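Local coordinates for protein cytosol aminopeptidase (PDB 3KZW) that probably cleaves amino acids from the N-terminal end of peptides, as a metal-dependent leucyl aminopeptidase that assembles as a hexamer, at residues Gln251-Gly256 with Ala334-Met339; Ile285-Gly290 with Asn298-Met303; Ala343-Asp348 with Val359-Thr364; Ser355-Glu360 with Ala450-His455; Thr394-Val399 with Gly460-Ala465. All blocks are in the same frame, centred on the assembly; numbering follows the deposited sequence.

Contact 1: residues Gln251-Gly256 with Ala334-Met339; sequences QAVGKG and ACAENM
With chi1 at 173°, V253 swings CG1 opposite its backbone N and to 4.2 Å from A336 CB, while N338, its CG also anti to the backbone N (chi1 -164°), brings OD1 beside V253 O without bonding to it. The methyl of A336 is directed at the helix, where G254 has no side chain, and A336 CB therefore rests 3.9 Å from G254 CA. Small residues suit this place because the last turn of helix 248-254 lies almost on the backbone of strand 328-338, a member of the large mixed sheet of the catalytic domain; behind it, V253 also meets L370 and V371 of helix 368-380. Polar backbone groups are joined through water rather than directly. One water accepts from E337 N at 2.8 Å and donates to G254 O at 2.9 Å; a second accepts from M339 N at 2.9 Å and lies 2.8 Å from V253 O. Further along, M339 CB packs on G256 O at 3.6 Å, and the thioether then bends away. N338 ND2 donates to D288 OD1 and to T364 O. E337 starts out away from the helix, and its OE2 is hydrogen-bonded to S257 OG, just beyond G256.

Contact 2: residues Ile285-Gly290 with Asn298-Met303; sequences ITYDSG and NGMATM
The short strand 287-288 runs past a type II beta turn from M300 to M303, with the CA atoms of Y287 and M303 5.8 Å apart and no hydrogen bond passing between the two segments. Strand 287-288 continues along strand 328-338 after the corner at T286, and its D288 belongs to a cluster of carboxylates with D306, D365 and E367, consistent with the two-metal active site of the leucyl aminopeptidase family. Packing on the turn is done by two methionines whose side chains cross that of Y287 at about a right angle. M303 lays CB over one face of the ring, 4.0 Å from Y287 CE1, and the same CB and CG lean on the backbone oxygen D288 O. M300 approaches the phenol end instead: its CB is 3.8 Å from Y287 OH, and its chain, extended beyond CG, carries SD and CE past the ring to S289, where M300 CE meets S289 CB at 3.7 Å. A long flexible thioether suits this double task, touching an aromatic and a small serine in turn. Carboxylate D288 faces other partners: OD2 makes a salt bridge with K295, and OD1 accepts a weak bond from G290 N at 3.0 Å. A chi1 of -164° swings Y287 CG opposite the main-chain N and brings the phenol end up to M300; its OH is hydrogen-bonded to P347 O of a neighbouring subunit.

Contact 3: residues Ala343-Asp348 with Val359-Thr364; sequences ASMKPD and VEVMNT
V361 O is gripped twice from the loop 343-348: D348 N donates to it at 2.7 Å, meeting the oxygen almost end-on (C=O...N angle 166°), and P347 CA adds a CA-H...O contact at 3.2 Å. Having no N-H of its own, P347 suits a place where its alpha hydrogen and ring do the touching; its CD reaches T364 CG2 at 3.9 Å, the two side chains crossing at about a right angle. M345 and T364 run past each other in opposite directions. The chi1 of 64° sets M345 CG between the backbone N and carbonyl carbon, and the extended chain beyond it lays CG 3.8 Å from T364 CG2 and CE 3.8 Å from T364 CB. At the far end the bent side chain of M362 brings SD to 3.6 Å from D348 OD1. That carboxylate is held by T302 N and K304 N of a neighbouring subunit. E360 OE2 lies 4.4 Å from D348 OD1, like charges near each other without contact, which may raise the pKa of E360 somewhat; a water donates to main-chain D348 O and, at 3.0 Å, to E360 OE2, linking E360 to the D348 backbone. T364 turns OG1 to G290 O and S293 N. N363 and T364 open the NTDAEGRL sequence, the signature of the leucyl aminopeptidase family, whose first acidic residue, D365, comes next.

Contact 4: residues Ser355-Glu360 with Ala450-His455; sequences SGETVE and ADLVNH
The carboxylate of E357 presents one face to L452 CD1, which sits nearly above its carbon, 4.2 Å from E357 CD; S355 OG donates to the anti lone pair of E357 OE1, and H471 NE2 is hydrogen-bonded to E357 OE2. The other flat acid, D451, receives T358 N on the anti side of OD2 at 3.0 Å, the donor lying 24° out of the carboxylate plane along a virtually straight bond (177°). Just after these acids two short strands, 358-360 and 452-453, pair in parallel, in a three-stranded sheet completed by strand 350-352. V359 and L452 project to one face, E360 and V453 to the other. As in parallel pairing, L452 bonds to the residues flanking V359: its N to T358 O at 2.9 Å, its O from E360 N at 2.8 Å. Threonine and aspartate suit the strand start because they trade bonds: D451 N donates to T358 OG1 at 2.9 Å, the hydroxyl placed there by a chi1 of 53°. Both side chains also reach a neighbouring subunit, T358 OG1 bonding to its Y165 O and D451 OD2 to its S167 OG. A450 contributes a methyl over the strand backbone, with CB 3.9 Å from E360 CB. Past the strand, N454 turns its amide to M362 N and N363 O, and its own backbone N donates to E360 O at 3.2 Å.

Contact 5: residues Thr394-Val399 with Gly460-Ala465; sequences TGAAIV and GKALFA
A396 and A462 point their methyls at one another across two helices, CB to CB 4.2 Å apart, and A397 CB comes to the same 4.2 Å from A462 CB at an angle to the first. A462 thus fits between two consecutive alanines of helix 395-401, its CB lying against the backbone of A397. T394, just before that helix, leans over the opposite segment with both branches: CG2 lies 3.9 Å from A462 N, and OG1 faces the methyl of A465, 3.9 Å from its CB. The hydroxyl is hydrogen-bonded to D482 OD2, so its contact with the A465 methyl does not cost it a polar partner. K461 touches with the base of its chain alone, CB being 4.1 Å from A396 CB; with CG anti to the carbonyl carbon (chi1 -72°) the rest leads away, and NZ ends on G458 O. Where they meet, the segments 395-399 and 461-465 approach to 8.6 Å between axes, crossing at -132°. G460, with a positive phi that glycine tolerates easily, is the N-cap right before the second helix. A396 also packs against V399 of a neighbouring subunit, which places this helix pair at a subunit boundary. Across the pair itself there is no hydrogen bond: alanine suits it because short methyls permit a close helix approach, with cohesion coming from shape rather than charge.

Overall arrangement
All five contacts are largely buried within the catalytic domain, yet each also borders another subunit. Contact 1 touches through buried residues alone, while contact 4 includes the partly exposed E357, T358 and D451. Contacts 1 and 2 serve the large mixed sheet, through neighbouring strands 328-338 and 287-288, and N338 links them; T364 joins contact 3 to both. Contacts 3 and 4 share V359 and E360, and N454 stitches them together; their centres are about 11 Å apart. Contact 5 lies apart from the first three but meets contact 4 where F464 packs on N454. Chemistry follows place: waters in contact 1, methionine packing in contact 2, a direct backbone bond in contact 3, backbone plus side-chain bonds in contact 4, and methyl packing between helices in contact 5.

Contact 1: residues Gln251-Gly256 with Ala334-Met339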
# COMPACT_ATOMS: atom_id res chain seq x y z
N GLN A 251 9.91 -31.76 5.80
CA GLN A 251 11.25 -31.51 5.25
C GLN A 251 11.27 -30.20 4.47
O GLN A 251 12.16 -29.37 4.67
CB GLN A 251 11.68 -32.67 4.35
CG GLN A 251 12.99 -32.43 3.61
CD GLN A 251 13.21 -33.39 2.45
OE1 GLN A 251 12.26 -33.96 1.91
NE2 GLN A 251 14.46 -33.55 2.05
N ALA A 252 10.29 -30.03 3.59
CA ALA A 252 10.17 -28.85 2.74
C ALA A 252 10.10 -27.54 3.52
O ALA A 252 10.74 -26.56 3.16
CB ALA A 252 8.95 -28.98 1.83
N VAL A 253 9.32 -27.54 4.60
CA VAL A 253 9.12 -26.36 5.43
C VAL A 253 10.37 -25.99 6.22
O VAL A 253 10.72 -24.81 6.32
CB VAL A 253 7.91 -26.54 6.38
CG1 VAL A 253 7.79 -25.38 7.36
CG2 VAL A 253 6.62 -26.68 5.59
N GLY A 254 11.06 -26.99 6.75
CA GLY A 254 12.17 -26.76 7.68
C GLY A 254 13.57 -26.74 7.12
O GLY A 254 14.52 -26.43 7.85
N LYS A 255 13.72 -27.06 5.83
CA LYS A 255 15.05 -27.20 5.21
C LYS A 255 15.82 -25.88 5.05
O LYS A 255 17.04 -25.88 4.92
CB LYS A 255 14.96 -27.94 3.86
CG LYS A 255 14.15 -27.23 2.79
CD LYS A 255 14.18 -27.98 1.48
CE LYS A 255 13.29 -27.31 0.44
NZ LYS A 255 13.38 -27.96 -0.90
N GLY A 256 15.09 -24.77 5.08
CA GLY A 256 15.69 -23.45 4.90
C GLY A 256 16.39 -22.88 6.12
O GLY A 256 17.04 -21.84 6.04
N ALA A 334 4.94 -31.64 15.02
CA ALA A 334 5.73 -31.33 13.83
C ALA A 334 6.47 -30.03 14.06
O ALA A 334 5.88 -28.95 14.02
CB ALA A 334 4.83 -31.23 12.61
N CYS A 335 7.78 -30.14 14.30
CA CYS A 335 8.60 -28.98 14.65
C CYS A 335 9.53 -28.58 13.52
O CYS A 335 10.23 -29.42 12.97
CB CYS A 335 9.42 -29.27 15.91
SG CYS A 335 8.44 -29.89 17.29
N ALA A 336 9.52 -27.30 13.18
CA ALA A 336 10.35 -26.74 12.10
C ALA A 336 10.51 -25.24 12.27
O ALA A 336 9.78 -24.61 13.05
CB ALA A 336 9.74 -27.06 10.74
N GLU A 337 11.46 -24.66 11.55
CA GLU A 337 11.68 -23.22 11.53
C GLU A 337 11.59 -22.73 10.08
O GLU A 337 12.39 -23.12 9.23
CB GLU A 337 13.04 -22.88 12.14
CG GLU A 337 13.18 -21.46 12.65
CD GLU A 337 14.57 -21.15 13.20
OE1 GLU A 337 14.69 -20.89 14.41
OE2 GLU A 337 15.54 -21.18 12.41
N ASN A 338 10.60 -21.88 9.81
CA ASN A 338 10.33 -21.40 8.45
C ASN A 338 11.22 -20.21 8.07
O ASN A 338 10.90 -19.07 8.40
CB ASN A 338 8.85 -21.03 8.30
CG ASN A 338 8.41 -20.90 6.84
OD1 ASN A 338 9.14 -21.24 5.92
ND2 ASN A 338 7.19 -20.41 6.64
N MET A 339 12.32 -20.50 7.37
CA MET A 339 13.36 -19.50 7.09
C MET A 339 13.68 -19.37 5.60
O MET A 339 13.29 -20.22 4.80
CB MET A 339 14.64 -19.85 7.86
CG MET A 339 14.52 -19.83 9.38
SD MET A 339 14.84 -18.22 10.12
CE MET A 339 13.21 -17.50 10.10
O HOH W 1 12.97 -23.29 6.82
O HOH W 2 13.51 -26.34 10.57

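Contact 2: residues Ile285-Gly290 with Asn298-Met303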
# COMPACT_ATOMS: atom_id res chain seq x y z
N ILE A 285 5.94 -24.88 14.84
CA ILE A 285 6.80 -23.95 14.11
C ILE A 285 7.43 -22.98 15.10
O ILE A 285 6.78 -22.04 15.58
CB ILE A 285 6.06 -23.21 12.96
CG1 ILE A 285 5.47 -24.22 11.95
CG2 ILE A 285 6.98 -22.22 12.25
CD1 ILE A 285 6.49 -25.07 11.19
N THR A 286 8.71 -23.22 15.42
CA THR A 286 9.43 -22.45 16.44
C THR A 286 9.61 -20.99 16.03
O THR A 286 9.63 -20.10 16.89
CB THR A 286 10.79 -23.09 16.78
OG1 THR A 286 11.59 -23.20 15.60
CG2 THR A 286 10.60 -24.47 17.39
N TYR A 287 9.75 -20.75 14.73
CA TYR A 287 9.70 -19.40 14.18
C TYR A 287 9.22 -19.39 12.74
O TYR A 287 9.65 -20.21 11.92
CB TYR A 287 11.06 -18.71 14.27
CG TYR A 287 10.96 -17.21 14.07
CD1 TYR A 287 10.60 -16.38 15.13
CD2 TYR A 287 11.19 -16.64 12.83
CE1 TYR A 287 10.50 -15.01 14.95
CE2 TYR A 287 11.09 -15.27 12.64
CZ TYR A 287 10.74 -14.46 13.70
OH TYR A 287 10.64 -13.10 13.52
N ASP A 288 8.33 -18.45 12.44
CA ASP A 288 7.76 -18.31 11.10
C ASP A 288 8.08 -16.93 10.53
O ASP A 288 7.52 -15.92 10.96
CB ASP A 288 6.24 -18.53 11.16
CG ASP A 288 5.59 -18.58 9.78
OD1 ASP A 288 6.31 -18.74 8.77
OD2 ASP A 288 4.34 -18.46 9.71
N SER A 289 9.00 -16.89 9.57
CA SER A 289 9.31 -15.67 8.83
C SER A 289 8.40 -15.53 7.61
O SER A 289 8.29 -14.45 7.02
CB SER A 289 10.77 -15.65 8.39
OG SER A 289 11.02 -16.64 7.40
N GLY A 290 7.75 -16.63 7.25
CA GLY A 290 6.88 -16.68 6.08
C GLY A 290 7.56 -17.32 4.89
O GLY A 290 6.91 -17.63 3.90
N ASN A 298 5.62 -5.59 10.97
CA ASN A 298 4.69 -5.88 12.07
C ASN A 298 4.19 -7.33 12.06
O ASN A 298 3.75 -7.85 13.09
CB ASN A 298 3.50 -4.92 12.04
CG ASN A 298 3.92 -3.45 12.09
OD1 ASN A 298 5.01 -3.12 12.57
ND2 ASN A 298 3.06 -2.57 11.60
N GLY A 299 4.26 -7.97 10.89
CA GLY A 299 3.84 -9.36 10.72
C GLY A 299 4.73 -10.37 11.41
O GLY A 299 4.24 -11.39 11.89
N MET A 300 6.03 -10.10 11.46
CA MET A 300 7.00 -11.01 12.09
C MET A 300 7.05 -10.90 13.61
O MET A 300 7.51 -11.84 14.28
CB MET A 300 8.39 -10.81 11.51
CG MET A 300 8.62 -11.56 10.22
SD MET A 300 10.36 -11.87 9.92
CE MET A 300 10.35 -12.00 8.13
N ALA A 301 6.61 -9.77 14.15
CA ALA A 301 6.52 -9.57 15.59
C ALA A 301 5.71 -10.70 16.23
O ALA A 301 4.68 -11.12 15.69
CB ALA A 301 5.89 -8.22 15.91
N THR A 302 6.20 -11.19 17.37
CA THR A 302 5.54 -12.25 18.15
C THR A 302 5.34 -13.58 17.40
O THR A 302 4.42 -14.34 17.71
CB THR A 302 4.19 -11.78 18.79
OG1 THR A 302 3.21 -11.56 17.77
CG2 THR A 302 4.38 -10.50 19.61
N MET A 303 6.21 -13.86 16.43
CA MET A 303 6.13 -15.11 15.66
C MET A 303 6.83 -16.30 16.31
O MET A 303 6.85 -17.40 15.75
CB MET A 303 6.59 -14.91 14.21
CG MET A 303 5.53 -14.27 13.32
SD MET A 303 3.98 -15.19 13.33
CE MET A 303 2.76 -13.88 13.29

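Contact 3: residues Ala343-Asp348 with Val359-Thr364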
# COMPACT_ATOMS: atom_id res chain seq x y z
N ALA A 343 18.30 -22.55 -0.56
CA ALA A 343 17.59 -23.77 -0.96
C ALA A 343 16.25 -23.99 -0.26
O ALA A 343 15.73 -25.11 -0.26
CB ALA A 343 18.51 -24.99 -0.80
N SER A 344 15.69 -22.94 0.33
CA SER A 344 14.40 -23.04 1.02
C SER A 344 13.24 -23.15 0.03
O SER A 344 13.40 -22.89 -1.16
CB SER A 344 14.19 -21.86 1.98
OG SER A 344 14.35 -20.63 1.32
N MET A 345 12.07 -23.56 0.53
CA MET A 345 10.89 -23.76 -0.32
C MET A 345 10.40 -22.46 -0.97
O MET A 345 10.54 -21.37 -0.40
CB MET A 345 9.75 -24.46 0.44
CG MET A 345 9.16 -23.69 1.61
SD MET A 345 7.66 -24.48 2.25
CE MET A 345 7.24 -23.39 3.60
N LYS A 346 9.86 -22.59 -2.18
CA LYS A 346 9.43 -21.46 -3.00
C LYS A 346 8.04 -21.74 -3.55
O LYS A 346 7.67 -22.90 -3.72
CB LYS A 346 10.39 -21.23 -4.17
CG LYS A 346 11.85 -21.56 -3.90
CD LYS A 346 12.70 -21.59 -5.17
CE LYS A 346 12.46 -22.83 -6.02
NZ LYS A 346 12.95 -24.07 -5.38
N PRO A 347 7.26 -20.67 -3.84
CA PRO A 347 6.03 -20.86 -4.60
C PRO A 347 6.30 -21.55 -5.94
O PRO A 347 7.26 -21.20 -6.62
CB PRO A 347 5.55 -19.43 -4.83
CG PRO A 347 6.06 -18.69 -3.66
CD PRO A 347 7.40 -19.29 -3.35
N ASP A 348 5.45 -22.52 -6.29
CA ASP A 348 5.60 -23.37 -7.49
C ASP A 348 6.27 -24.72 -7.22
O ASP A 348 6.17 -25.64 -8.03
CB ASP A 348 6.33 -22.67 -8.65
CG ASP A 348 5.52 -21.53 -9.25
OD1 ASP A 348 4.28 -21.52 -9.12
OD2 ASP A 348 6.14 -20.65 -9.87
N VAL A 359 1.98 -32.27 -3.50
CA VAL A 359 1.46 -30.98 -3.06
C VAL A 359 2.22 -29.84 -3.73
O VAL A 359 3.45 -29.76 -3.62
CB VAL A 359 1.55 -30.82 -1.51
CG1 VAL A 359 1.01 -29.46 -1.06
CG2 VAL A 359 0.80 -31.95 -0.81
N GLU A 360 1.50 -28.97 -4.43
CA GLU A 360 2.07 -27.75 -4.98
C GLU A 360 1.99 -26.64 -3.93
O GLU A 360 0.91 -26.35 -3.41
CB GLU A 360 1.35 -27.33 -6.26
CG GLU A 360 1.94 -26.09 -6.93
CD GLU A 360 1.11 -25.58 -8.11
OE1 GLU A 360 -0.13 -25.71 -8.09
OE2 GLU A 360 1.71 -25.06 -9.08
N VAL A 361 3.13 -26.04 -3.62
CA VAL A 361 3.19 -24.94 -2.66
C VAL A 361 3.11 -23.62 -3.42
O VAL A 361 4.00 -23.29 -4.19
CB VAL A 361 4.47 -25.00 -1.80
CG1 VAL A 361 4.58 -23.79 -0.89
CG2 VAL A 361 4.50 -26.29 -0.97
N MET A 362 2.03 -22.87 -3.19
CA MET A 362 1.85 -21.57 -3.83
C MET A 362 2.08 -20.40 -2.88
O MET A 362 2.21 -19.25 -3.31
CB MET A 362 0.46 -21.48 -4.47
CG MET A 362 0.28 -22.38 -5.69
SD MET A 362 1.50 -22.14 -7.00
CE MET A 362 0.95 -20.58 -7.72
N ASN A 363 2.13 -20.70 -1.58
CA ASN A 363 2.36 -19.70 -0.54
C ASN A 363 3.14 -20.35 0.60
O ASN A 363 2.63 -21.24 1.29
CB ASN A 363 1.01 -19.15 -0.05
CG ASN A 363 1.16 -18.04 0.99
OD1 ASN A 363 2.25 -17.67 1.40
ND2 ASN A 363 0.02 -17.50 1.41
N THR A 364 4.38 -19.90 0.79
CA THR A 364 5.26 -20.48 1.82
C THR A 364 4.88 -20.04 3.24
O THR A 364 5.36 -20.62 4.22
CB THR A 364 6.75 -20.17 1.55
OG1 THR A 364 6.96 -18.75 1.53
CG2 THR A 364 7.21 -20.77 0.22
O HOH W 3 4.47 -25.77 -10.00

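Contact 4: residues Ser355-Glu360 with Ala450-His455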
# COMPACT_ATOMS: atom_id res chain seq x y z
N SER A 355 1.74 -39.09 2.90
CA SER A 355 0.63 -39.85 2.34
C SER A 355 0.94 -40.41 0.95
O SER A 355 0.29 -41.36 0.50
CB SER A 355 -0.63 -38.98 2.27
OG SER A 355 -0.51 -37.98 1.27
N GLY A 356 1.94 -39.83 0.29
CA GLY A 356 2.31 -40.23 -1.07
C GLY A 356 1.74 -39.29 -2.11
O GLY A 356 2.09 -39.38 -3.29
N GLU A 357 0.86 -38.40 -1.68
CA GLU A 357 0.24 -37.40 -2.55
C GLU A 357 1.20 -36.25 -2.83
O GLU A 357 2.03 -35.90 -1.99
CB GLU A 357 -1.04 -36.86 -1.91
CG GLU A 357 -2.17 -37.87 -1.81
CD GLU A 357 -3.31 -37.38 -0.95
OE1 GLU A 357 -3.10 -37.19 0.27
OE2 GLU A 357 -4.43 -37.20 -1.49
N THR A 358 1.08 -35.67 -4.02
CA THR A 358 1.90 -34.52 -4.40
C THR A 358 1.20 -33.21 -4.04
O THR A 358 -0.00 -33.06 -4.25
CB THR A 358 2.24 -34.52 -5.90
OG1 THR A 358 1.03 -34.65 -6.67
CG2 THR A 358 3.18 -35.66 -6.24
N VAL A 359 1.98 -32.27 -3.50
CA VAL A 359 1.46 -30.98 -3.06
C VAL A 359 2.22 -29.84 -3.73
O VAL A 359 3.45 -29.76 -3.62
CB VAL A 359 1.55 -30.82 -1.51
CG1 VAL A 359 1.01 -29.46 -1.06
CG2 VAL A 359 0.80 -31.95 -0.81
N GLU A 360 1.50 -28.97 -4.43
CA GLU A 360 2.07 -27.75 -4.98
C GLU A 360 1.99 -26.64 -3.93
O GLU A 360 0.91 -26.35 -3.41
CB GLU A 360 1.35 -27.33 -6.26
CG GLU A 360 1.94 -26.09 -6.93
CD GLU A 360 1.11 -25.58 -8.11
OE1 GLU A 360 -0.13 -25.71 -8.09
OE2 GLU A 360 1.71 -25.06 -9.08
N ALA A 450 -0.07 -30.74 -9.40
CA ALA A 450 -0.03 -31.71 -8.31
C ALA A 450 -1.42 -32.22 -7.92
O ALA A 450 -2.43 -31.74 -8.43
CB ALA A 450 0.69 -31.11 -7.10
N ASP A 451 -1.45 -33.20 -7.01
CA ASP A 451 -2.70 -33.72 -6.46
C ASP A 451 -3.40 -32.66 -5.61
O ASP A 451 -4.63 -32.54 -5.66
CB ASP A 451 -2.44 -34.96 -5.60
CG ASP A 451 -1.90 -36.14 -6.40
OD1 ASP A 451 -2.41 -36.39 -7.51
OD2 ASP A 451 -0.98 -36.82 -5.91
N LEU A 452 -2.62 -31.91 -4.84
CA LEU A 452 -3.15 -30.89 -3.94
C LEU A 452 -2.40 -29.56 -4.05
O LEU A 452 -1.26 -29.51 -4.51
CB LEU A 452 -3.10 -31.39 -2.49
CG LEU A 452 -3.90 -32.65 -2.11
CD1 LEU A 452 -3.41 -33.21 -0.78
CD2 LEU A 452 -5.40 -32.39 -2.07
N VAL A 453 -3.08 -28.49 -3.64
CA VAL A 453 -2.49 -27.16 -3.56
C VAL A 453 -2.69 -26.63 -2.13
O VAL A 453 -3.70 -26.92 -1.50
CB VAL A 453 -3.06 -26.20 -4.65
CG1 VAL A 453 -4.52 -25.83 -4.36
CG2 VAL A 453 -2.20 -24.96 -4.80
N ASN A 454 -1.72 -25.86 -1.63
CA ASN A 454 -1.74 -25.44 -0.23
C ASN A 454 -2.36 -24.05 0.01
O ASN A 454 -2.45 -23.60 1.16
CB ASN A 454 -0.34 -25.54 0.41
CG ASN A 454 0.52 -24.31 0.15
OD1 ASN A 454 0.55 -23.76 -0.95
ND2 ASN A 454 1.24 -23.87 1.18
N HIS A 455 -2.78 -23.39 -1.06
CA HIS A 455 -3.28 -22.02 -0.94
C HIS A 455 -4.29 -21.66 -2.03
O HIS A 455 -4.14 -22.07 -3.19
CB HIS A 455 -2.11 -21.03 -0.97
CG HIS A 455 -2.48 -19.63 -0.60
ND1 HIS A 455 -2.47 -18.59 -1.51
CD2 HIS A 455 -2.87 -19.09 0.58
CE1 HIS A 455 -2.83 -17.47 -0.90
NE2 HIS A 455 -3.08 -17.75 0.37

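Contact 5: residues Thr394-Val399 with Gly460-Ala465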
# COMPACT_ATOMS: atom_id res chain seq x y z
N THR A 394 -4.37 -19.48 10.69
CA THR A 394 -4.87 -18.51 9.72
C THR A 394 -5.17 -17.14 10.31
O THR A 394 -5.72 -17.03 11.41
CB THR A 394 -6.14 -19.03 9.02
OG1 THR A 394 -6.07 -20.46 8.89
CG2 THR A 394 -6.29 -18.43 7.65
N GLY A 395 -4.82 -16.09 9.57
CA GLY A 395 -5.25 -14.74 9.89
C GLY A 395 -6.74 -14.58 9.68
O GLY A 395 -7.40 -13.82 10.40
N ALA A 396 -7.28 -15.30 8.70
CA ALA A 396 -8.71 -15.24 8.36
C ALA A 396 -9.63 -15.70 9.50
O ALA A 396 -10.75 -15.21 9.62
CB ALA A 396 -9.00 -16.03 7.09
N ALA A 397 -9.14 -16.63 10.31
CA ALA A 397 -9.88 -17.08 11.50
C ALA A 397 -10.04 -15.96 12.52
O ALA A 397 -11.08 -15.84 13.17
CB ALA A 397 -9.19 -18.29 12.13
N ILE A 398 -9.00 -15.13 12.64
CA ILE A 398 -9.04 -13.95 13.52
C ILE A 398 -10.02 -12.92 12.96
O ILE A 398 -10.80 -12.33 13.71
CB ILE A 398 -7.63 -13.33 13.73
CG1 ILE A 398 -6.69 -14.35 14.37
CG2 ILE A 398 -7.71 -12.06 14.58
CD1 ILE A 398 -5.22 -13.95 14.36
N VAL A 399 -10.00 -12.73 11.65
CA VAL A 399 -10.92 -11.81 10.98
C VAL A 399 -12.37 -12.28 11.16
O VAL A 399 -13.28 -11.46 11.33
CB VAL A 399 -10.58 -11.65 9.47
CG1 VAL A 399 -11.56 -10.71 8.78
CG2 VAL A 399 -9.16 -11.12 9.30
N GLY A 460 -12.50 -17.25 2.30
CA GLY A 460 -12.77 -18.42 3.14
C GLY A 460 -11.52 -19.24 3.37
O GLY A 460 -11.56 -20.47 3.36
N LYS A 461 -10.41 -18.54 3.60
CA LYS A 461 -9.09 -19.16 3.72
C LYS A 461 -8.93 -20.07 4.94
O LYS A 461 -8.21 -21.06 4.89
CB LYS A 461 -7.99 -18.10 3.71
CG LYS A 461 -7.75 -17.46 2.36
CD LYS A 461 -6.62 -16.45 2.43
CE LYS A 461 -6.26 -15.91 1.05
NZ LYS A 461 -7.34 -15.07 0.47
N ALA A 462 -9.61 -19.72 6.04
CA ALA A 462 -9.59 -20.54 7.24
C ALA A 462 -10.27 -21.89 6.99
O ALA A 462 -9.83 -22.92 7.50
CB ALA A 462 -10.26 -19.81 8.41
N LEU A 463 -11.34 -21.86 6.20
CA LEU A 463 -12.07 -23.08 5.84
C LEU A 463 -11.22 -23.96 4.92
O LEU A 463 -11.22 -25.19 5.05
CB LEU A 463 -13.42 -22.75 5.18
CG LEU A 463 -14.32 -21.62 5.68
CD1 LEU A 463 -15.59 -21.59 4.86
CD2 LEU A 463 -14.65 -21.74 7.17
N PHE A 464 -10.51 -23.32 3.99
CA PHE A 464 -9.59 -24.00 3.09
C PHE A 464 -8.49 -24.73 3.86
O PHE A 464 -8.24 -25.91 3.62
CB PHE A 464 -8.98 -23.01 2.10
CG PHE A 464 -8.07 -23.65 1.08
CD1 PHE A 464 -6.74 -23.92 1.38
CD2 PHE A 464 -8.54 -23.97 -0.19
CE1 PHE A 464 -5.91 -24.51 0.44
CE2 PHE A 464 -7.71 -24.56 -1.13
CZ PHE A 464 -6.39 -24.83 -0.81
N ALA A 465 -7.84 -24.01 4.77
CA ALA A 465 -6.78 -24.58 5.60
C ALA A 465 -7.25 -25.81 6.38
O ALA A 465 -6.55 -26.82 6.45
CB ALA A 465 -6.23 -23.53 6.55